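Long-range contacts in putative acyl-CoA thioester hydrolase YbhC (Escherichia coli K-12, PDB 3GRH), which is a putative thioesterase of the outer membrane, related to pectinesterases but neither binding pectin nor showing pectinesterase activity: residues A[306-316]-A[337-348]; A[229-237]-A[258-269]. One frame throughout, in Å; residues are numbered along the deposited sequence.

Contact 1: A[306-316]-A[337-348]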
# COMPACT_ATOMS: atom_id res chain seq x y z
N ALA A 306 -13.08 11.00 -1.22
CA ALA A 306 -12.10 10.18 -0.56
C ALA A 306 -12.32 8.79 -1.01
O ALA A 306 -13.43 8.40 -1.20
CB ALA A 306 -12.31 10.22 0.95
N TYR A 307 -11.25 8.05 -1.22
CA TYR A 307 -11.29 6.69 -1.75
C TYR A 307 -10.19 5.88 -1.12
O TYR A 307 -9.05 6.24 -1.30
CB TYR A 307 -11.08 6.62 -3.28
CG TYR A 307 -11.80 7.68 -4.06
CD1 TYR A 307 -13.14 7.55 -4.42
CD2 TYR A 307 -11.14 8.86 -4.36
CE1 TYR A 307 -13.77 8.60 -5.12
CE2 TYR A 307 -11.80 9.91 -5.01
CZ TYR A 307 -13.09 9.74 -5.39
OH TYR A 307 -13.73 10.77 -6.11
N VAL A 308 -10.49 4.79 -0.42
CA VAL A 308 -9.49 4.09 0.27
C VAL A 308 -8.58 3.32 -0.66
O VAL A 308 -7.37 3.45 -0.64
CB VAL A 308 -10.04 3.16 1.35
CG1 VAL A 308 -8.89 2.44 2.09
CG2 VAL A 308 -10.92 4.02 2.31
N PHE A 309 -9.17 2.47 -1.52
CA PHE A 309 -8.40 1.59 -2.38
C PHE A 309 -8.49 1.96 -3.84
O PHE A 309 -9.59 2.18 -4.37
CB PHE A 309 -8.92 0.15 -2.23
CG PHE A 309 -8.69 -0.44 -0.91
CD1 PHE A 309 -7.42 -0.79 -0.47
CD2 PHE A 309 -9.76 -0.66 -0.10
CE1 PHE A 309 -7.24 -1.26 0.81
CE2 PHE A 309 -9.59 -1.21 1.14
CZ PHE A 309 -8.33 -1.48 1.59
N ALA A 310 -7.34 2.01 -4.53
CA ALA A 310 -7.27 2.27 -5.97
C ALA A 310 -6.34 1.30 -6.65
O ALA A 310 -5.19 1.64 -7.01
CB ALA A 310 -6.78 3.70 -6.19
N PRO A 311 -6.78 0.06 -6.74
CA PRO A 311 -6.00 -0.97 -7.37
C PRO A 311 -5.91 -0.76 -8.91
O PRO A 311 -6.90 -0.36 -9.59
CB PRO A 311 -6.78 -2.23 -7.02
CG PRO A 311 -8.10 -1.82 -6.74
CD PRO A 311 -8.08 -0.42 -6.29
N ALA A 312 -4.75 -1.13 -9.42
CA ALA A 312 -4.38 -1.07 -10.81
C ALA A 312 -4.10 -2.48 -11.37
O ALA A 312 -3.27 -2.69 -12.27
CB ALA A 312 -3.16 -0.16 -11.04
N THR A 313 -4.71 -3.48 -10.79
CA THR A 313 -4.49 -4.85 -11.08
C THR A 313 -4.74 -5.14 -12.59
O THR A 313 -5.78 -4.75 -13.17
CB THR A 313 -5.47 -5.67 -10.30
OG1 THR A 313 -5.62 -5.12 -8.98
CG2 THR A 313 -5.03 -7.20 -10.23
N LEU A 314 -3.86 -5.92 -13.20
CA LEU A 314 -3.98 -6.25 -14.58
C LEU A 314 -5.20 -7.16 -14.75
O LEU A 314 -5.50 -7.97 -13.90
CB LEU A 314 -2.73 -7.02 -15.06
CG LEU A 314 -1.54 -6.11 -15.16
CD1 LEU A 314 -0.26 -6.95 -15.25
CD2 LEU A 314 -1.71 -5.18 -16.33
N SER A 315 -5.88 -7.03 -15.88
CA SER A 315 -7.17 -7.74 -16.02
C SER A 315 -7.02 -9.25 -16.14
O SER A 315 -7.97 -9.98 -15.81
CB SER A 315 -7.94 -7.29 -17.26
OG SER A 315 -8.34 -5.93 -17.21
N ASN A 316 -5.84 -9.75 -16.52
CA ASN A 316 -5.54 -11.17 -16.56
C ASN A 316 -5.07 -11.77 -15.25
O ASN A 316 -4.85 -12.99 -15.14
CB ASN A 316 -4.49 -11.50 -17.62
CG ASN A 316 -3.16 -10.78 -17.39
OD1 ASN A 316 -3.14 -9.58 -17.46
ND2 ASN A 316 -2.08 -11.51 -17.04
N GLN A 337 -15.54 6.94 0.17
CA GLN A 337 -15.83 5.70 -0.50
C GLN A 337 -14.71 4.69 -0.31
O GLN A 337 -13.61 5.03 0.03
CB GLN A 337 -16.08 6.01 -1.98
CG GLN A 337 -17.43 6.62 -2.19
CD GLN A 337 -17.64 7.21 -3.59
OE1 GLN A 337 -16.88 8.12 -3.98
NE2 GLN A 337 -18.66 6.78 -4.28
N LEU A 338 -15.03 3.40 -0.48
CA LEU A 338 -14.06 2.32 -0.23
C LEU A 338 -13.05 2.24 -1.31
O LEU A 338 -11.92 1.74 -1.10
CB LEU A 338 -14.77 1.03 -0.05
CG LEU A 338 -15.70 0.89 1.14
CD1 LEU A 338 -16.42 -0.46 1.01
CD2 LEU A 338 -14.88 1.00 2.40
N GLY A 339 -13.38 2.71 -2.54
CA GLY A 339 -12.38 2.62 -3.57
C GLY A 339 -12.86 2.98 -4.95
O GLY A 339 -14.01 3.33 -5.16
N ARG A 340 -11.95 2.83 -5.91
CA ARG A 340 -12.23 3.04 -7.36
C ARG A 340 -11.08 2.41 -8.09
O ARG A 340 -9.99 2.22 -7.58
CB ARG A 340 -12.37 4.48 -7.77
CG ARG A 340 -11.18 5.31 -7.43
CD ARG A 340 -11.42 6.75 -7.79
NE ARG A 340 -10.28 7.60 -7.52
CZ ARG A 340 -10.21 8.89 -7.85
NH1 ARG A 340 -11.23 9.51 -8.46
NH2 ARG A 340 -9.12 9.58 -7.59
N SER A 341 -11.34 1.96 -9.31
CA SER A 341 -10.26 1.33 -10.04
C SER A 341 -9.32 2.38 -10.62
O SER A 341 -9.76 3.44 -11.05
CB SER A 341 -10.86 0.45 -11.17
OG SER A 341 -9.84 -0.17 -11.98
N LEU A 342 -8.02 2.08 -10.60
CA LEU A 342 -6.99 2.98 -11.13
C LEU A 342 -6.67 2.49 -12.53
O LEU A 342 -5.81 1.63 -12.72
CB LEU A 342 -5.74 2.96 -10.21
CG LEU A 342 -4.52 3.77 -10.55
CD1 LEU A 342 -4.89 5.22 -10.71
CD2 LEU A 342 -3.49 3.63 -9.44
N ASP A 343 -7.41 3.03 -13.52
CA ASP A 343 -7.39 2.51 -14.88
C ASP A 343 -6.24 3.16 -15.68
O ASP A 343 -6.42 3.99 -16.55
CB ASP A 343 -8.72 2.75 -15.55
CG ASP A 343 -9.79 1.78 -15.16
OD1 ASP A 343 -9.56 0.87 -14.31
OD2 ASP A 343 -10.89 1.98 -15.74
N VAL A 344 -5.04 2.74 -15.35
CA VAL A 344 -3.80 3.33 -15.86
C VAL A 344 -3.52 2.97 -17.32
O VAL A 344 -2.82 3.73 -18.07
CB VAL A 344 -2.60 2.95 -14.99
CG1 VAL A 344 -2.58 3.77 -13.72
CG2 VAL A 344 -2.55 1.46 -14.67
N ASP A 345 -4.09 1.85 -17.75
CA ASP A 345 -3.93 1.35 -19.07
C ASP A 345 -5.13 0.46 -19.45
O ASP A 345 -5.94 0.13 -18.60
CB ASP A 345 -2.55 0.63 -19.18
CG ASP A 345 -2.41 -0.56 -18.23
OD1 ASP A 345 -3.45 -1.20 -18.02
OD2 ASP A 345 -1.29 -0.85 -17.70
N ALA A 346 -5.22 0.06 -20.72
CA ALA A 346 -6.44 -0.63 -21.15
C ALA A 346 -6.60 -2.01 -20.53
O ALA A 346 -7.73 -2.50 -20.31
CB ALA A 346 -6.53 -0.65 -22.69
N ASN A 347 -5.50 -2.61 -20.10
CA ASN A 347 -5.63 -3.95 -19.59
C ASN A 347 -5.64 -3.94 -18.08
O ASN A 347 -5.10 -4.84 -17.50
CB ASN A 347 -4.50 -4.84 -20.09
CG ASN A 347 -4.80 -6.34 -19.89
OD1 ASN A 347 -5.93 -6.81 -20.11
ND2 ASN A 347 -3.77 -7.11 -19.50
N THR A 348 -6.25 -2.95 -17.46
CA THR A 348 -6.36 -2.88 -16.00
C THR A 348 -7.83 -3.03 -15.60
O THR A 348 -8.70 -2.47 -16.27
CB THR A 348 -5.85 -1.52 -15.46
OG1 THR A 348 -4.43 -1.45 -15.72
CG2 THR A 348 -6.13 -1.35 -13.99
O HOH W 1 -15.80 10.21 -2.35
O HOH W 2 -9.67 -4.71 -19.07
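The guanidinium of R340 lies flat on the ring of Y307, the two planes only 9° apart, stacking an arginine of the probable active site on a side chain of the adjacent strand. CZ of R340 sits 3.4 Å from CE2 of Y307, over the same ring face that CD meets in a CH-pi contact, 3.8 Å from the ring centroid; the whole outer arm thus follows the ring and adds a cation-pi attraction. R340 reaches it with CG between its backbone N and carbonyl carbon (chi1 56°) and the chain extended from there to NE. NE forms a salt bridge with D280, the predicted nucleophile, and R340 is, by similarity, a substrate-binding residue, while Y307 OH bonds to E305. With an alanine in place of Y307, the guanidinium would probably lose the flat surface that fixes its tilt and be freer to swing away from D280.

The two residues project from neighbouring parallel strands of the right-handed beta-helix characteristic of pectinesterases. Each chain turns a corner, at V308 and L338, and the ladder continues beyond it: F309 N donates to L338 O (2.9 Å), R340 N to F309 O (2.9 Å), and L342 N to P311 O in a nearly straight bond of 170°. G339 fits closely under F309 O, where a side chain would clash with that oxygen. Farther along, A312 CB packs on L342 CD2 (4.1 Å) and V344 CG2 (4.0 Å). The strands then give way to loops, and a turn from D345 to T348 brings N347 O to S315 N (2.8 Å). T348 presses CG2 against the backbone of A312 and T313, and its OG1 bonds to D345 OD1.

Contact 2: A[229-237]-A[258-269]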
# COMPACT_ATOMS: atom_id res chain seq x y z
N ARG A 229 6.39 3.64 -1.09
CA ARG A 229 6.26 2.87 -2.31
C ARG A 229 7.05 1.61 -2.19
O ARG A 229 8.22 1.65 -1.77
CB ARG A 229 6.79 3.65 -3.45
CG ARG A 229 6.88 2.89 -4.72
CD ARG A 229 7.24 3.66 -5.92
NE ARG A 229 7.56 2.80 -7.07
CZ ARG A 229 8.11 3.26 -8.18
NH1 ARG A 229 8.33 4.57 -8.34
NH2 ARG A 229 8.46 2.41 -9.11
N THR A 230 6.44 0.48 -2.50
CA THR A 230 7.16 -0.78 -2.45
C THR A 230 6.94 -1.54 -3.74
O THR A 230 5.84 -1.65 -4.21
CB THR A 230 6.90 -1.59 -1.17
OG1 THR A 230 7.59 -2.85 -1.24
CG2 THR A 230 5.45 -1.89 -0.98
N ASP A 231 8.05 -2.00 -4.33
CA ASP A 231 8.00 -2.77 -5.61
C ASP A 231 8.53 -4.20 -5.43
O ASP A 231 8.42 -5.02 -6.37
CB ASP A 231 8.91 -2.09 -6.68
CG ASP A 231 8.63 -0.64 -6.94
OD1 ASP A 231 7.56 -0.14 -6.53
OD2 ASP A 231 9.55 0.03 -7.57
N GLY A 232 9.09 -4.53 -4.26
CA GLY A 232 9.68 -5.82 -4.01
C GLY A 232 8.66 -6.92 -3.76
O GLY A 232 7.52 -6.68 -3.39
N ASP A 233 9.09 -8.15 -3.95
CA ASP A 233 8.26 -9.34 -3.57
C ASP A 233 8.63 -9.74 -2.18
O ASP A 233 9.75 -9.59 -1.72
CB ASP A 233 8.53 -10.48 -4.52
CG ASP A 233 7.60 -11.67 -4.40
OD1 ASP A 233 6.40 -11.55 -4.13
OD2 ASP A 233 8.13 -12.84 -4.71
N GLN A 234 7.69 -10.39 -1.49
CA GLN A 234 7.87 -10.93 -0.17
C GLN A 234 8.18 -9.83 0.84
O GLN A 234 9.04 -10.04 1.66
CB GLN A 234 8.83 -12.13 -0.12
CG GLN A 234 8.31 -13.31 -0.90
CD GLN A 234 9.17 -14.56 -0.80
OE1 GLN A 234 10.05 -14.68 0.06
NE2 GLN A 234 8.80 -15.52 -1.54
N VAL A 235 7.41 -8.73 0.81
CA VAL A 235 7.63 -7.61 1.67
C VAL A 235 6.68 -7.70 2.86
O VAL A 235 5.54 -8.04 2.67
CB VAL A 235 7.43 -6.34 0.92
CG1 VAL A 235 7.34 -5.06 1.79
CG2 VAL A 235 8.47 -6.24 -0.18
N GLN A 236 7.18 -7.43 4.05
CA GLN A 236 6.39 -7.48 5.27
C GLN A 236 6.45 -6.17 5.98
O GLN A 236 7.54 -5.68 6.24
CB GLN A 236 6.82 -8.58 6.23
CG GLN A 236 6.69 -9.97 5.64
CD GLN A 236 7.38 -10.99 6.51
OE1 GLN A 236 6.85 -11.29 7.60
NE2 GLN A 236 8.53 -11.55 6.04
N ILE A 237 5.30 -5.59 6.27
CA ILE A 237 5.23 -4.28 6.96
C ILE A 237 4.37 -4.54 8.18
O ILE A 237 3.19 -4.95 8.03
CB ILE A 237 4.57 -3.27 6.03
CG1 ILE A 237 5.51 -3.00 4.88
CG2 ILE A 237 4.30 -2.01 6.79
CD1 ILE A 237 4.86 -2.31 3.73
N ASN A 258 11.48 1.89 -13.55
CA ASN A 258 10.52 2.76 -12.88
C ASN A 258 9.24 3.03 -13.66
O ASN A 258 8.90 4.16 -13.97
CB ASN A 258 11.21 4.07 -12.42
CG ASN A 258 10.41 4.85 -11.45
OD1 ASN A 258 9.53 4.33 -10.83
ND2 ASN A 258 10.73 6.13 -11.29
N ARG A 259 8.47 1.97 -13.93
CA ARG A 259 7.17 2.10 -14.56
C ARG A 259 6.45 0.80 -14.32
O ARG A 259 7.11 -0.25 -14.09
CB ARG A 259 7.28 2.28 -16.04
CG ARG A 259 8.15 1.30 -16.72
CD ARG A 259 8.47 1.78 -18.10
NE ARG A 259 8.97 0.70 -18.94
CZ ARG A 259 9.37 0.86 -20.20
NH1 ARG A 259 9.34 2.06 -20.78
NH2 ARG A 259 9.81 -0.19 -20.89
N LEU A 260 5.13 0.86 -14.37
CA LEU A 260 4.33 -0.37 -14.19
C LEU A 260 4.62 -1.31 -15.36
O LEU A 260 4.88 -0.88 -16.49
CB LEU A 260 2.85 -0.06 -14.05
CG LEU A 260 2.49 0.64 -12.77
CD1 LEU A 260 1.05 1.16 -12.79
CD2 LEU A 260 2.75 -0.28 -11.59
N GLU A 261 4.63 -2.59 -15.04
CA GLU A 261 5.04 -3.70 -15.94
C GLU A 261 3.86 -4.62 -16.18
O GLU A 261 2.86 -4.57 -15.46
CB GLU A 261 6.11 -4.62 -15.26
CG GLU A 261 7.50 -4.06 -15.16
CD GLU A 261 8.56 -5.11 -14.74
OE1 GLU A 261 8.23 -6.30 -14.46
OE2 GLU A 261 9.76 -4.73 -14.71
N THR A 262 4.01 -5.54 -17.12
CA THR A 262 2.90 -6.47 -17.39
C THR A 262 3.11 -7.91 -16.98
O THR A 262 2.19 -8.73 -17.20
CB THR A 262 2.57 -6.57 -18.87
OG1 THR A 262 3.73 -7.08 -19.52
CG2 THR A 262 2.20 -5.24 -19.48
N ASN A 263 4.27 -8.28 -16.45
CA ASN A 263 4.50 -9.70 -16.13
C ASN A 263 5.33 -9.89 -14.86
O ASN A 263 6.42 -10.53 -14.85
CB ASN A 263 5.16 -10.45 -17.31
CG ASN A 263 5.03 -11.97 -17.20
OD1 ASN A 263 4.63 -12.53 -16.17
ND2 ASN A 263 5.38 -12.65 -18.30
N ARG A 264 4.79 -9.39 -13.74
CA ARG A 264 5.48 -9.52 -12.46
C ARG A 264 4.41 -9.30 -11.40
O ARG A 264 3.62 -8.40 -11.56
CB ARG A 264 6.52 -8.44 -12.32
CG ARG A 264 7.36 -8.62 -11.16
CD ARG A 264 8.59 -7.73 -11.17
NE ARG A 264 9.15 -7.91 -9.85
CZ ARG A 264 9.01 -7.08 -8.82
NH1 ARG A 264 8.46 -5.85 -8.97
NH2 ARG A 264 9.55 -7.45 -7.66
N GLN A 265 4.34 -10.15 -10.39
CA GLN A 265 3.30 -10.06 -9.40
C GLN A 265 3.90 -10.05 -7.95
O GLN A 265 3.93 -11.08 -7.29
CB GLN A 265 2.41 -11.29 -9.55
CG GLN A 265 1.30 -11.55 -8.60
CD GLN A 265 0.11 -10.61 -8.67
OE1 GLN A 265 0.22 -9.44 -9.13
NE2 GLN A 265 -1.03 -11.08 -8.13
N PRO A 266 4.41 -8.93 -7.50
CA PRO A 266 4.97 -8.85 -6.15
C PRO A 266 3.94 -8.99 -5.09
O PRO A 266 2.84 -8.51 -5.26
CB PRO A 266 5.52 -7.47 -6.05
CG PRO A 266 4.72 -6.75 -7.17
CD PRO A 266 4.56 -7.67 -8.21
N ARG A 267 4.30 -9.72 -4.01
CA ARG A 267 3.42 -9.96 -2.89
C ARG A 267 3.90 -9.22 -1.63
O ARG A 267 5.08 -9.27 -1.28
CB ARG A 267 3.46 -11.44 -2.56
CG ARG A 267 2.94 -12.27 -3.70
CD ARG A 267 3.32 -13.72 -3.63
NE ARG A 267 4.74 -13.95 -3.80
CZ ARG A 267 5.31 -15.15 -3.82
NH1 ARG A 267 4.59 -16.23 -3.69
NH2 ARG A 267 6.63 -15.24 -4.00
N THR A 268 2.95 -8.56 -1.00
CA THR A 268 3.20 -7.77 0.22
C THR A 268 2.20 -8.14 1.29
O THR A 268 1.01 -8.23 1.02
CB THR A 268 3.08 -6.24 -0.15
OG1 THR A 268 3.96 -5.96 -1.26
CG2 THR A 268 3.43 -5.34 0.99
N LEU A 269 2.66 -8.23 2.54
CA LEU A 269 1.79 -8.44 3.69
C LEU A 269 1.92 -7.25 4.61
O LEU A 269 3.04 -6.97 5.08
CB LEU A 269 2.21 -9.71 4.47
CG LEU A 269 1.40 -9.97 5.73
CD1 LEU A 269 -0.03 -10.20 5.35
CD2 LEU A 269 2.03 -11.12 6.43
O HOH W 3 6.02 -4.69 -2.37
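D233 and R267 meet in a side-on, nearly coplanar salt bridge at a turn of the right-handed parallel beta-helix, where successive coils stack strand 235-238 on strand 267-271. R267 NE points straight at D233 OD1 (2.9 Å, 177°) on its syn lone pair, and NH2 reaches OD2. The anti lone pair of OD1 takes the backbone N of R267 (2.8 Å), so this one oxygen grips both the side chain and the main chain of the arginine. A bend at chi3 (-67°) turns the guanidinium so that its NE/NH2 edge faces the carboxylate; NH1 bonds to the carbonyl of F54.

The close-packed part follows directly. V235 N donates to R267 O, L269 N to V235 O and I237 N to L269 O, a regular parallel ladder. V235 CG1 rests on T268 CG2 (4.0 Å), the two side chains alongside each other and facing the same way, with V288 of strand 287-291 against T268. A water held by T230 OG1, G232 O and T268 OG1 bridges the coils where the chain leaves strand 228-230.

The other side is looser: from R259 to N263 the second segment bulges away in a loop that does not touch 229-237, and T262 and N263 are exposed. R264, partly exposed, ties one end of it back, its chain extended so that NH1 and NH2 both grip D231 O. At the other end of the loop the contact is buried again: R229, beside W197, pairs its NE with D231 OD1, and that carboxylate also accepts from T252, Q199 and W197. The far end of the R229 guanidinium closes on a single atom, N258 OD1, which lies in its plane at 2.8 Å from NH1 and 2.8 Å from NH2.

Contact 2 closes before contact 1 opens along the chain, and their centres lie about 16 Å apart. Each joins segments of neighbouring coils of the same beta-helix. Strands 228-230, 307-311 and 337-342 belong to one run of parallel strands, in which 249-251 and 283-284 lie between the first and the second; strands 235-238 and 267-271 lie on another. The loop of contact 2 extends to contact 1: L314 CD1 packs on T262 O at 3.6 Å, and V344 CG2 lies 4.1 Å from L260 CD1. R285 also bonds to both, through A312 and E261. Contact 1 carries the putative substrate-binding arginine, whereas contact 2 joins coils away from that site.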